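Local atomic coordinates of VAL-1 (Chlorella virus, PDB entry 3GNE), a protein that probably cleaves alginate by beta-elimination as a viral alginate lyase of polysaccharide lyase family 14, with a mode of action that changes with pH. Residues A[10-15]-A[22-27]; A[96-101]-A[202-207]; A[51-56]-A[224-229]; A[116-119]-A[125-128]. All coordinates share one frame; numbering follows the deposited sequence. Where two conformers were deposited one is given.

Contact 1 of 4, residues A[10-15]-A[22-27]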
loop_
_atom_site.group_PDB
_atom_site.type_symbol
_atom_site.label_atom_id
_atom_site.label_comp_id
_atom_site.label_asym_id
_atom_site.label_seq_id
_atom_site.Cartn_x
_atom_site.Cartn_y
_atom_site.Cartn_z
ATOM N N ASN A 10 12.933 -14.894 -2.992
ATOM C CA ASN A 10 13.578 -15.746 -3.992
ATOM C C ASN A 10 12.571 -16.420 -4.915
ATOM O O ASN A 10 12.956 -16.989 -5.964
ATOM C CB ASN A 10 14.389 -16.827 -3.274
ATOM C CG ASN A 10 15.569 -16.194 -2.549
ATOM O OD1 ASN A 10 15.863 -16.585 -1.424
ATOM N ND2 ASN A 10 16.146 -15.221 -3.221
ATOM N N LEU A 11 11.283 -16.326 -4.542
ATOM C CA LEU A 11 10.251 -16.838 -5.469
ATOM C C LEU A 11 9.453 -15.715 -6.148
ATOM O O LEU A 11 8.410 -15.997 -6.784
ATOM C CB LEU A 11 9.278 -17.718 -4.639
ATOM C CG LEU A 11 9.949 -18.942 -3.967
ATOM C CD1 LEU A 11 8.907 -19.671 -3.116
ATOM C CD2 LEU A 11 10.559 -19.857 -4.988
ATOM N N LEU A 12 9.875 -14.438 -6.033
ATOM C CA LEU A 12 9.051 -13.336 -6.473
ATOM C C LEU A 12 8.578 -13.466 -7.932
ATOM O O LEU A 12 7.406 -13.158 -8.156
ATOM C CB LEU A 12 9.859 -12.033 -6.331
ATOM C CG LEU A 12 9.039 -10.751 -6.602
ATOM C CD1 LEU A 12 7.894 -10.590 -5.643
ATOM C CD2 LEU A 12 10.014 -9.592 -6.536
ATOM N N THR A 13 9.453 -13.935 -8.810
ATOM C CA THR A 13 9.037 -14.034 -10.225
ATOM C C THR A 13 8.808 -15.489 -10.606
ATOM O O THR A 13 8.821 -15.769 -11.797
ATOM C CB THR A 13 10.079 -13.409 -11.164
ATOM O OG1 THR A 13 11.358 -14.077 -10.923
ATOM C CG2 THR A 13 10.248 -11.929 -10.926
ATOM N N LYS A 14 8.603 -16.385 -9.648
ATOM C CA LYS A 14 8.369 -17.806 -9.851
ATOM C C LYS A 14 7.078 -18.192 -9.162
ATOM O O LYS A 14 6.884 -19.378 -8.863
ATOM C CB LYS A 14 9.524 -18.660 -9.271
ATOM C CG LYS A 14 10.877 -18.287 -9.817
ATOM C CD LYS A 14 12.011 -19.167 -9.242
ATOM C CE LYS A 14 13.299 -18.356 -9.345
ATOM N NZ LYS A 14 14.601 -19.049 -9.354
ATOM N N GLY A 15 6.170 -17.247 -8.903
ATOM C CA GLY A 15 4.852 -17.523 -8.344
ATOM C C GLY A 15 4.693 -17.136 -6.892
ATOM O O GLY A 15 3.588 -17.108 -6.351
ATOM N N ASP A 22 1.678 -12.386 -8.854
ATOM C CA ASP A 22 1.496 -12.279 -10.307
ATOM C C ASP A 22 1.777 -10.818 -10.705
ATOM O O ASP A 22 1.901 -9.938 -9.835
ATOM C CB ASP A 22 0.083 -12.692 -10.698
ATOM C CG ASP A 22 -0.101 -13.142 -12.134
ATOM O OD1 ASP A 22 0.874 -13.302 -12.902
ATOM O OD2 ASP A 22 -1.295 -13.379 -12.515
ATOM N N GLY A 23 1.868 -10.566 -11.991
ATOM C CA GLY A 23 1.977 -9.179 -12.444
ATOM C C GLY A 23 3.237 -8.488 -11.961
ATOM O O GLY A 23 3.198 -7.262 -11.692
ATOM N N VAL A 24 4.343 -9.182 -11.848
ATOM C CA VAL A 24 5.587 -8.523 -11.344
ATOM C C VAL A 24 6.138 -7.612 -12.420
ATOM O O VAL A 24 6.479 -8.058 -13.523
ATOM C CB VAL A 24 6.611 -9.576 -10.946
ATOM C CG1 VAL A 24 7.874 -8.909 -10.358
ATOM C CG2 VAL A 24 6.041 -10.580 -9.928
ATOM N N ASN A 25 6.235 -6.338 -12.100
ATOM C CA ASN A 25 6.998 -5.420 -12.982
ATOM C C ASN A 25 8.285 -5.098 -12.220
ATOM O O ASN A 25 8.255 -4.278 -11.294
ATOM C CB ASN A 25 6.256 -4.137 -13.272
ATOM C CG ASN A 25 5.094 -4.328 -14.148
ATOM O OD1 ASN A 25 5.098 -4.010 -15.339
ATOM N ND2 ASN A 25 4.029 -4.914 -13.609
ATOM N N MET A 26 9.378 -5.767 -12.605
ATOM C CA MET A 26 10.652 -5.529 -11.907
ATOM C C MET A 26 11.305 -4.216 -12.375
ATOM O O MET A 26 11.999 -3.602 -11.578
ATOM C CB MET A 26 11.649 -6.666 -12.115
ATOM C CG MET A 26 11.298 -7.969 -11.409
ATOM S SD MET A 26 10.957 -7.823 -9.671
ATOM C CE MET A 26 12.494 -7.397 -8.853
ATOM N N LYS A 27 11.080 -3.845 -13.621
ATOM C CA LYS A 27 11.641 -2.566 -14.114
ATOM C C LYS A 27 13.148 -2.621 -13.930
ATOM O O LYS A 27 13.790 -3.599 -14.391
ATOM C CB LYS A 27 10.967 -1.356 -13.469
ATOM C CG LYS A 27 9.451 -1.353 -13.787
ATOM C CD LYS A 27 8.828 -0.180 -13.002
ATOM C CE LYS A 27 7.387 -0.022 -13.154
ATOM N NZ LYS A 27 6.887 1.228 -12.595
#
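Val24 meets Leu12 and Thr13 where a type I beta turn, Leu11 to Lys14, lies against the edge strand 21-25 of the seven-stranded antiparallel sheet. The turn is closed by its own backbone bond from Lys14 N to Leu11 O. Between the two segments the contact is van der Waals packing, while a backbone bond between Gly15 and Val21 ties the end of the turn to the start of the strand. Gly23, whose positive phi favours glycine, precedes Val24, which directs its beta-branch at the turn and splits the work between its methyls. CG2 rests against the carbonyl oxygen Leu12 O at 3.4 Å, while CG1, anti to the backbone N (chi1 -177°), reaches Thr13 CG2 at 3.9 Å; these two side chains cross at about a right angle. Phe61 of the neighbouring strand 59-63 also packs on Leu12 and Val24. After Asn25 comes Met26, which again faces the turn. In the conformer given, bends at chi2 and chi3 of its unbranched chain bring its end to Leu12, and its CG passes Thr13 CG2 at 4.1 Å. There Leu12 CD2 touches Met26 SD at 3.7 Å and Met26 CE at 4.0 Å.

Contact 2 of 4, residues A[96-101]-A[202-207]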
loop_
_atom_site.group_PDB
_atom_site.type_symbol
_atom_site.label_atom_id
_atom_site.label_comp_id
_atom_site.label_asym_id
_atom_site.label_seq_id
_atom_site.Cartn_x
_atom_site.Cartn_y
_atom_site.Cartn_z
ATOM N N THR A 96 -3.918 -2.785 0.027
ATOM C CA THR A 96 -4.943 -3.776 -0.233
ATOM C C THR A 96 -6.018 -3.214 -1.123
ATOM O O THR A 96 -6.368 -2.055 -1.011
ATOM C CB THR A 96 -5.512 -4.176 1.154
ATOM O OG1 THR A 96 -6.268 -5.351 1.091
ATOM C CG2 THR A 96 -6.416 -3.050 1.591
ATOM N N PHE A 97 -6.528 -4.066 -2.028
ATOM C CA PHE A 97 -7.673 -3.708 -2.869
ATOM C C PHE A 97 -8.883 -4.539 -2.464
ATOM O O PHE A 97 -8.706 -5.680 -2.030
ATOM C CB PHE A 97 -7.349 -3.937 -4.359
ATOM C CG PHE A 97 -6.595 -2.721 -4.944
ATOM C CD1 PHE A 97 -5.311 -2.407 -4.523
ATOM C CD2 PHE A 97 -7.198 -1.922 -5.919
ATOM C CE1 PHE A 97 -4.626 -1.319 -5.084
ATOM C CE2 PHE A 97 -6.556 -0.821 -6.472
ATOM C CZ PHE A 97 -5.276 -0.526 -6.031
ATOM N N ILE A 98 -10.047 -3.898 -2.573
ATOM C CA ILE A 98 -11.346 -4.424 -2.181
ATOM C C ILE A 98 -12.175 -4.689 -3.431
ATOM O O ILE A 98 -12.208 -3.782 -4.271
ATOM C CB ILE A 98 -12.153 -3.399 -1.363
ATOM C CG1 ILE A 98 -11.529 -3.017 -0.027
ATOM C CG2 ILE A 98 -13.560 -3.935 -1.098
ATOM C CD1 ILE A 98 -10.797 -4.231 0.511
ATOM N N GLY A 99 -12.828 -5.835 -3.545
ATOM C CA GLY A 99 -13.800 -5.986 -4.651
ATOM C C GLY A 99 -13.059 -6.092 -5.986
ATOM O O GLY A 99 -11.987 -6.709 -6.103
ATOM N N HIS A 100 -13.646 -5.485 -6.991
ATOM C CA HIS A 100 -13.022 -5.404 -8.330
ATOM C C HIS A 100 -13.356 -4.049 -8.924
ATOM O O HIS A 100 -14.262 -3.361 -8.386
ATOM C CB HIS A 100 -13.507 -6.555 -9.246
ATOM C CG HIS A 100 -14.964 -6.464 -9.578
ATOM N ND1 HIS A 100 -15.441 -5.843 -10.709
ATOM C CD2 HIS A 100 -16.025 -6.925 -8.867
ATOM C CE1 HIS A 100 -16.780 -5.967 -10.668
ATOM N NE2 HIS A 100 -17.149 -6.615 -9.567
ATOM N N GLY A 101 -12.691 -3.639 -9.968
ATOM C CA GLY A 101 -12.984 -2.335 -10.574
ATOM C C GLY A 101 -11.903 -1.365 -10.163
ATOM O O GLY A 101 -11.196 -1.549 -9.163
ATOM N N ILE A 202 -15.711 3.249 8.179
ATOM C CA ILE A 202 -15.555 3.249 6.722
ATOM C C ILE A 202 -16.505 2.283 6.060
ATOM O O ILE A 202 -16.706 1.171 6.565
ATOM C CB ILE A 202 -14.134 2.744 6.371
ATOM C CG1 ILE A 202 -13.049 3.617 7.030
ATOM C CG2 ILE A 202 -13.974 2.689 4.874
ATOM C CD1 ILE A 202 -11.670 3.027 6.928
ATOM N N ASN A 203 -17.116 2.668 4.958
ATOM C CA ASN A 203 -17.757 1.686 4.062
ATOM C C ASN A 203 -16.733 1.254 3.002
ATOM O O ASN A 203 -16.374 2.049 2.134
ATOM C CB ASN A 203 -19.018 2.221 3.420
ATOM C CG ASN A 203 -20.316 1.948 4.158
ATOM O OD1 ASN A 203 -21.318 2.583 3.803
ATOM N ND2 ASN A 203 -20.340 1.063 5.120
ATOM N N TRP A 204 -16.288 0.006 3.073
ATOM C CA TRP A 204 -15.327 -0.482 2.075
ATOM C C TRP A 204 -15.986 -1.053 0.852
ATOM O O TRP A 204 -15.352 -1.069 -0.225
ATOM C CB TRP A 204 -14.435 -1.530 2.723
ATOM C CG TRP A 204 -13.330 -0.990 3.567
ATOM C CD1 TRP A 204 -13.118 -1.157 4.896
ATOM C CD2 TRP A 204 -12.228 -0.145 3.081
ATOM N NE1 TRP A 204 -11.981 -0.498 5.278
ATOM C CE2 TRP A 204 -11.420 0.130 4.193
ATOM C CE3 TRP A 204 -11.902 0.364 1.831
ATOM C CZ2 TRP A 204 -10.268 0.909 4.125
ATOM C CZ3 TRP A 204 -10.762 1.147 1.713
ATOM C CH2 TRP A 204 -9.979 1.399 2.854
ATOM N N SER A 205 -17.241 -1.544 0.927
ATOM C CA SER A 205 -17.870 -2.036 -0.293
ATOM C C SER A 205 -19.379 -1.980 -0.075
ATOM O O SER A 205 -19.881 -1.883 1.009
ATOM C CB SER A 205 -17.447 -3.467 -0.700
ATOM O OG SER A 205 -18.170 -4.430 0.087
ATOM N N ARG A 206 -20.036 -2.115 -1.252
ATOM C CA ARG A 206 -21.500 -2.005 -1.238
ATOM C C ARG A 206 -22.243 -3.316 -1.046
ATOM O O ARG A 206 -23.474 -3.278 -0.895
ATOM C CB ARG A 206 -21.904 -1.359 -2.576
ATOM C CG ARG A 206 -21.777 -2.373 -3.717
ATOM C CD ARG A 206 -22.751 -2.007 -4.813
ATOM N NE ARG A 206 -22.763 -0.611 -5.168
ATOM C CZ ARG A 206 -23.757 0.257 -5.248
ATOM N NH1 ARG A 206 -25.030 -0.040 -4.981
ATOM N NH2 ARG A 206 -23.463 1.499 -5.615
ATOM N N SER A 207 -21.556 -4.458 -1.053
ATOM C CA SER A 207 -22.302 -5.702 -0.929
ATOM C C SER A 207 -21.350 -6.797 -0.456
ATOM O O SER A 207 -20.136 -6.711 -0.583
ATOM C CB SER A 207 -22.999 -5.967 -2.268
ATOM O OG SER A 207 -22.069 -6.051 -3.305
#
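Ile98, on strand 91-99 of the seven-stranded antiparallel sheet, packs on Trp204 and Ser205 in the loop that joins strand 195-202 of the other large sheet to strand 212-221, a buried contact inside a beta-sandwich of the concanavalin-like clan. Its CB is aimed at the loop and lies 4.1 Å from the carbonyl oxygen Trp204 O. There the side chain forks. In the conformer given, CG1, anti to the carbonyl carbon (chi1 -64°), approaches the six-membered part of the indole obliquely and comes within 3.9 Å of Trp204 CE3. The other branch, CG2, stands anti to the backbone N and lies against the Trp204 carbonyl oxygen and the CB of Ser205. A beta-branched residue suits this place because the two branches from one CB serve two surfaces, CG1 the indole and CG2 the loop backbone. The indole has further partners: Ile202 CG2 lies over the centre of one face, 3.6 Å above the plane, and the ring N-H is taken up by Glu187 O. Ser205 is small enough to let the loop come close, its hydroxyl being bonded to Leu210 O. Ile98 CG2 ends 3.5 Å from Trp204 O and 3.9 Å from Ser205 CB.

Contact 3 of 4, residues A[51-56]-A[224-229]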
loop_
_atom_site.group_PDB
_atom_site.type_symbol
_atom_site.label_atom_id
_atom_site.label_comp_id
_atom_site.label_asym_id
_atom_site.label_seq_id
_atom_site.Cartn_x
_atom_site.Cartn_y
_atom_site.Cartn_z
ATOM N N SER A 51 2.706 7.224 -14.659
ATOM C CA SER A 51 2.864 7.115 -16.115
ATOM C C SER A 51 3.055 8.474 -16.763
ATOM O O SER A 51 3.578 8.592 -17.852
ATOM C CB SER A 51 1.630 6.373 -16.700
ATOM O OG SER A 51 0.450 7.154 -16.385
ATOM N N ALA A 52 2.614 9.522 -16.083
ATOM C CA ALA A 52 2.778 10.838 -16.694
ATOM C C ALA A 52 4.201 11.285 -16.774
ATOM O O ALA A 52 4.529 12.252 -17.461
ATOM C CB ALA A 52 2.041 11.832 -15.781
ATOM N N ASN A 53 5.065 10.604 -15.993
ATOM C CA ASN A 53 6.498 10.952 -15.938
ATOM C C ASN A 53 7.289 9.954 -16.762
ATOM O O ASN A 53 6.955 8.768 -16.778
ATOM C CB ASN A 53 6.918 10.915 -14.471
ATOM C CG ASN A 53 6.084 11.814 -13.582
ATOM O OD1 ASN A 53 6.033 13.034 -13.810
ATOM N ND2 ASN A 53 5.453 11.235 -12.606
ATOM N N PRO A 54 8.337 10.423 -17.451
ATOM C CA PRO A 54 8.989 9.537 -18.424
ATOM C C PRO A 54 9.954 8.547 -17.830
ATOM O O PRO A 54 10.300 7.576 -18.538
ATOM C CB PRO A 54 9.742 10.548 -19.326
ATOM C CG PRO A 54 10.063 11.708 -18.389
ATOM C CD PRO A 54 8.809 11.817 -17.524
ATOM N N GLY A 55 10.453 8.779 -16.636
ATOM C CA GLY A 55 11.527 7.865 -16.171
ATOM C C GLY A 55 11.005 6.556 -15.674
ATOM O O GLY A 55 9.831 6.327 -15.394
ATOM N N VAL A 56 11.925 5.583 -15.530
ATOM C CA VAL A 56 11.628 4.259 -15.007
ATOM C C VAL A 56 11.870 4.281 -13.503
ATOM O O VAL A 56 12.928 4.686 -13.016
ATOM C CB VAL A 56 12.539 3.197 -15.671
ATOM C CG1 VAL A 56 12.255 1.819 -15.101
ATOM C CG2 VAL A 56 12.303 3.201 -17.180
ATOM N N PRO A 224 1.906 14.529 -7.672
ATOM C CA PRO A 224 2.343 14.679 -9.078
ATOM C C PRO A 224 3.839 14.858 -9.253
ATOM O O PRO A 224 4.250 14.987 -10.404
ATOM C CB PRO A 224 1.608 15.962 -9.518
ATOM C CG PRO A 224 1.736 16.792 -8.259
ATOM C CD PRO A 224 1.671 15.852 -7.103
ATOM N N LEU A 225 4.687 14.838 -8.222
ATOM C CA LEU A 225 6.104 15.033 -8.538
ATOM C C LEU A 225 6.899 13.742 -8.586
ATOM O O LEU A 225 6.774 12.887 -7.712
ATOM C CB LEU A 225 6.757 15.973 -7.506
ATOM C CG LEU A 225 6.273 17.410 -7.508
ATOM C CD1 LEU A 225 7.179 18.209 -6.579
ATOM C CD2 LEU A 225 6.310 18.100 -8.852
ATOM N N PRO A 226 7.736 13.585 -9.615
ATOM C CA PRO A 226 8.508 12.357 -9.770
ATOM C C PRO A 226 9.788 12.393 -8.937
ATOM O O PRO A 226 10.121 13.345 -8.219
ATOM C CB PRO A 226 8.845 12.380 -11.284
ATOM C CG PRO A 226 8.976 13.867 -11.583
ATOM C CD PRO A 226 7.934 14.546 -10.710
ATOM N N SER A 227 10.566 11.333 -8.992
ATOM C CA SER A 227 11.823 11.325 -8.282
ATOM C C SER A 227 12.754 12.401 -8.788
ATOM O O SER A 227 12.978 12.568 -10.002
ATOM C CB SER A 227 12.525 9.963 -8.515
ATOM O OG SER A 227 13.675 9.896 -7.679
ATOM N N PRO A 228 13.329 13.213 -7.889
ATOM C CA PRO A 228 14.178 14.330 -8.371
ATOM C C PRO A 228 15.581 13.899 -8.775
ATOM O O PRO A 228 16.312 14.731 -9.349
ATOM C CB PRO A 228 14.259 15.258 -7.146
ATOM C CG PRO A 228 13.756 14.497 -5.994
ATOM C CD PRO A 228 13.052 13.282 -6.462
ATOM N N LYS A 229 15.968 12.664 -8.478
ATOM C CA LYS A 229 17.312 12.183 -8.820
ATOM C C LYS A 229 17.240 10.673 -8.945
ATOM O O LYS A 229 16.306 9.991 -8.473
ATOM C CB LYS A 229 18.343 12.630 -7.768
ATOM C CG LYS A 229 18.091 12.014 -6.384
ATOM C CD LYS A 229 19.292 12.383 -5.474
ATOM C CE LYS A 229 18.957 11.970 -4.034
ATOM N NZ LYS A 229 20.047 12.369 -3.057
#
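Asn53 and Pro226 bring two irregular loop segments together, their CA atoms 6.6 Å apart, with both CB atoms directed across the gap. The contact is one of van der Waals packing, and nearly all of it falls to this single pair. Asn53 has CG beside its backbone N (chi1 -56°), which swings the amide group over the proline ring. Asn53 CG lies 3.6 Å from Pro226 CB, and Asn53 CB follows at 4.0 Å from the same carbon. The amide plane lies nearly flat over one face of the proline ring, although the long axes of the two side chains cross at about a right angle. Proline suits this place because its closed ring offers a compact, rigid hydrocarbon surface, and asparagine because its flat amide can lie against such a face. The loops belong to the rim of the beta-sandwich: 51-56 runs between strands 37-44 and 59-63, while the loop holding 224-229 follows strand 212-221 and leads into strand 231-241, so each connects one large sheet with the other. Asn47 extends the join, since its side chain also touches Pro226 and its backbone bonds to both Gly55 and Ser227. Pro224, preceded by a cis peptide bond, flanks the pair at the periphery. Further along, Ser227 turns its hydroxyl back on its own segment, where Ser227 OG donates to Lys229 O over 2.7 Å, in the plane of that carbonyl.

Contact 4 of 4, residues A[116-119]-A[125-128]. With FLC (citrate anion), chain C.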
loop_
_atom_site.group_PDB
_atom_site.type_symbol
_atom_site.label_atom_id
_atom_site.label_comp_id
_atom_site.label_asym_id
_atom_site.label_seq_id
_atom_site.Cartn_x
_atom_site.Cartn_y
_atom_site.Cartn_z
ATOM N N ARG A 116 -3.982 2.127 0.767
ATOM C CA ARG A 116 -2.559 2.058 0.500
ATOM C C ARG A 116 -1.770 2.921 1.468
ATOM O O ARG A 116 -2.273 3.878 2.033
ATOM C CB ARG A 116 -2.250 2.549 -0.910
ATOM C CG ARG A 116 -2.638 1.519 -1.976
ATOM C CD ARG A 116 -2.198 1.987 -3.389
ATOM N NE ARG A 116 -3.121 3.110 -3.769
ATOM C CZ ARG A 116 -2.978 3.859 -4.858
ATOM N NH1 ARG A 116 -1.924 3.654 -5.680
ATOM N NH2 ARG A 116 -3.849 4.832 -5.177
ATOM N N ILE A 117 -0.486 2.570 1.599
ATOM C CA ILE A 117 0.468 3.440 2.259
ATOM C C ILE A 117 1.104 4.357 1.236
ATOM O O ILE A 117 1.587 3.877 0.163
ATOM C CB ILE A 117 1.600 2.583 2.887
ATOM C CG1 ILE A 117 1.086 1.745 4.063
ATOM C CG2 ILE A 117 2.767 3.488 3.276
ATOM C CD1 ILE A 117 0.717 2.548 5.317
ATOM N N MET A 118 1.153 5.647 1.543
ATOM C CA MET A 118 2.019 6.583 0.850
ATOM C C MET A 118 3.048 7.158 1.828
ATOM O O MET A 118 2.770 7.398 2.993
ATOM C CB MET A 118 1.283 7.799 0.288
ATOM C CG MET A 118 0.641 7.504 -1.075
ATOM S SD MET A 118 -0.174 8.996 -1.723
ATOM C CE MET A 118 1.224 10.036 -2.141
ATOM N N TRP A 119 4.241 7.411 1.281
ATOM C CA TRP A 119 5.170 8.302 1.974
ATOM C C TRP A 119 4.834 9.737 1.589
ATOM O O TRP A 119 4.099 9.959 0.613
ATOM C CB TRP A 119 6.618 7.953 1.718
ATOM C CG TRP A 119 7.281 8.433 0.449
ATOM C CD1 TRP A 119 7.834 9.669 0.254
ATOM C CD2 TRP A 119 7.475 7.712 -0.781
ATOM N NE1 TRP A 119 8.367 9.790 -1.018
ATOM C CE2 TRP A 119 8.150 8.577 -1.672
ATOM C CE3 TRP A 119 7.137 6.429 -1.221
ATOM C CZ2 TRP A 119 8.514 8.218 -2.967
ATOM C CZ3 TRP A 119 7.490 6.063 -2.499
ATOM C CH2 TRP A 119 8.171 6.944 -3.368
ATOM N N VAL A 125 4.260 9.657 6.541
ATOM C CA VAL A 125 3.456 8.549 6.076
ATOM C C VAL A 125 2.007 8.954 6.179
ATOM O O VAL A 125 1.633 9.652 7.130
ATOM C CB VAL A 125 3.750 7.257 6.883
ATOM C CG1 VAL A 125 2.841 6.084 6.478
ATOM C CG2 VAL A 125 5.212 6.865 6.693
ATOM N N ILE A 126 1.205 8.466 5.235
ATOM C CA ILE A 126 -0.256 8.545 5.367
ATOM C C ILE A 126 -0.859 7.231 4.917
ATOM O O ILE A 126 -0.298 6.444 4.181
ATOM C CB ILE A 126 -0.889 9.666 4.502
ATOM C CG1 ILE A 126 -0.471 9.545 3.035
ATOM C CG2 ILE A 126 -0.530 11.045 5.051
ATOM C CD1 ILE A 126 -1.334 10.379 2.084
ATOM N N ASP A 127 -2.108 7.005 5.415
ATOM C CA ASP A 127 -3.044 6.088 4.820
ATOM C C ASP A 127 -3.659 6.768 3.597
ATOM O O ASP A 127 -3.937 7.955 3.667
ATOM C CB ASP A 127 -4.130 5.774 5.857
ATOM C CG ASP A 127 -4.981 4.592 5.517
ATOM O OD1 ASP A 127 -4.650 3.859 4.533
ATOM O OD2 ASP A 127 -6.015 4.412 6.157
ATOM N N TYR A 128 -3.849 6.056 2.505
ATOM C CA TYR A 128 -4.308 6.678 1.263
ATOM C C TYR A 128 -5.406 5.797 0.643
ATOM O O TYR A 128 -5.129 4.675 0.207
ATOM C CB TYR A 128 -3.112 6.822 0.343
ATOM C CG TYR A 128 -3.389 7.612 -0.916
ATOM C CD1 TYR A 128 -3.768 8.971 -0.828
ATOM C CD2 TYR A 128 -3.258 7.000 -2.168
ATOM C CE1 TYR A 128 -4.034 9.720 -1.973
ATOM C CE2 TYR A 128 -3.489 7.764 -3.315
ATOM C CZ TYR A 128 -3.878 9.104 -3.231
ATOM O OH TYR A 128 -4.113 9.879 -4.334
HETATM C CAC FLC C . -2.537 6.395 -8.052
HETATM C CA FLC C . -2.507 7.501 -9.089
HETATM C CB FLC C . -1.954 8.790 -8.469
HETATM C CBC FLC C . -2.907 9.177 -7.340
HETATM C CG FLC C . -1.950 9.879 -9.538
HETATM C CGC FLC C . -1.427 11.240 -9.055
HETATM O OA1 FLC C . -1.481 5.988 -7.594
HETATM O OA2 FLC C . -3.629 5.968 -7.722
HETATM O OB1 FLC C . -2.493 9.019 -6.176
HETATM O OB2 FLC C . -4.064 9.572 -7.638
HETATM O OG1 FLC C . -1.395 11.475 -7.851
HETATM O OG2 FLC C . -1.104 12.071 -9.953
HETATM O OHB FLC C . -0.629 8.555 -8.027
HETATM O O HOH W 1 -5.431 3.964 -2.512
#
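Arg116 and Tyr128, paired across two antiparallel strands, both hold a citrate anion that probably came from the crystallisation liquor. The guanidinium meets one carboxylate with two N-H groups: Arg116 NH2 donates to citrate OA2 at 2.8 Å in a nearly straight bond (165°), and Arg116 NH1 to OA1. Tyr128 OH donates to citrate OB1 of a second carboxylate at 2.6 Å. Arg116 NE is used as well: its N-H donates a hydrogen bond to a water that in turn donates to Tyr128 O, tying the guanidinium to the strand backbone and restraining its rotation. The two long side chains run side by side and point the same way, their flat groups 47° apart, with Arg116 NH2 near the edge of the ring. Four backbone bonds join Arg116 with Tyr128 and Met118 with Ile126, leaving Ile117-Asp127 and Trp119-Val125 as the non-hydrogen-bonded pairs. On the anion's side of the sheet Met118, in the conformer given, stays extended to CG-SD (chi2 -178°), which lays its sulfur over the centre of the Tyr128 ring, 3.5 Å from the centroid, a Met-aromatic contact. Met118 CB also packs on Ile126 CG1 at 3.7 Å. The opposite face carries Ile117 CG2 against Val125 CG1, packed towards Val190 of the other large sheet, and Asp127, whose OD2 bonds to Ser188. With Lys92, Tyr130 and His147, this beta hairpin of the sandwich lines the pocket that holds the citrate, consistent with a site for the carboxylates of alginate.

Overall arrangement
Contacts 1, 2 and 4 all reach the seven-stranded antiparallel sheet: contact 1 at its edge strand 21-25, contact 2 on strand 91-99, and contact 4 on the neighbouring strand 112-119 and on 125-130. Contact 3 lies in loops joining that sheet to the other large one. Along the chain contact 1 closes first; the loop closed by contact 3 then encloses contact 2, which encloses contact 4. Centres lie about 18 Å apart for contacts 2 and 4, and about 29 Å for 2 and 3. Contacts 1 and 3 touch where Lys27 CB packs on Val56 CG1 at 3.8 Å. Contacts 1 and 2 pack loops on strands, contact 3 packs loop on loop, and contact 4, nearest the chain's centre, carries the citrate site.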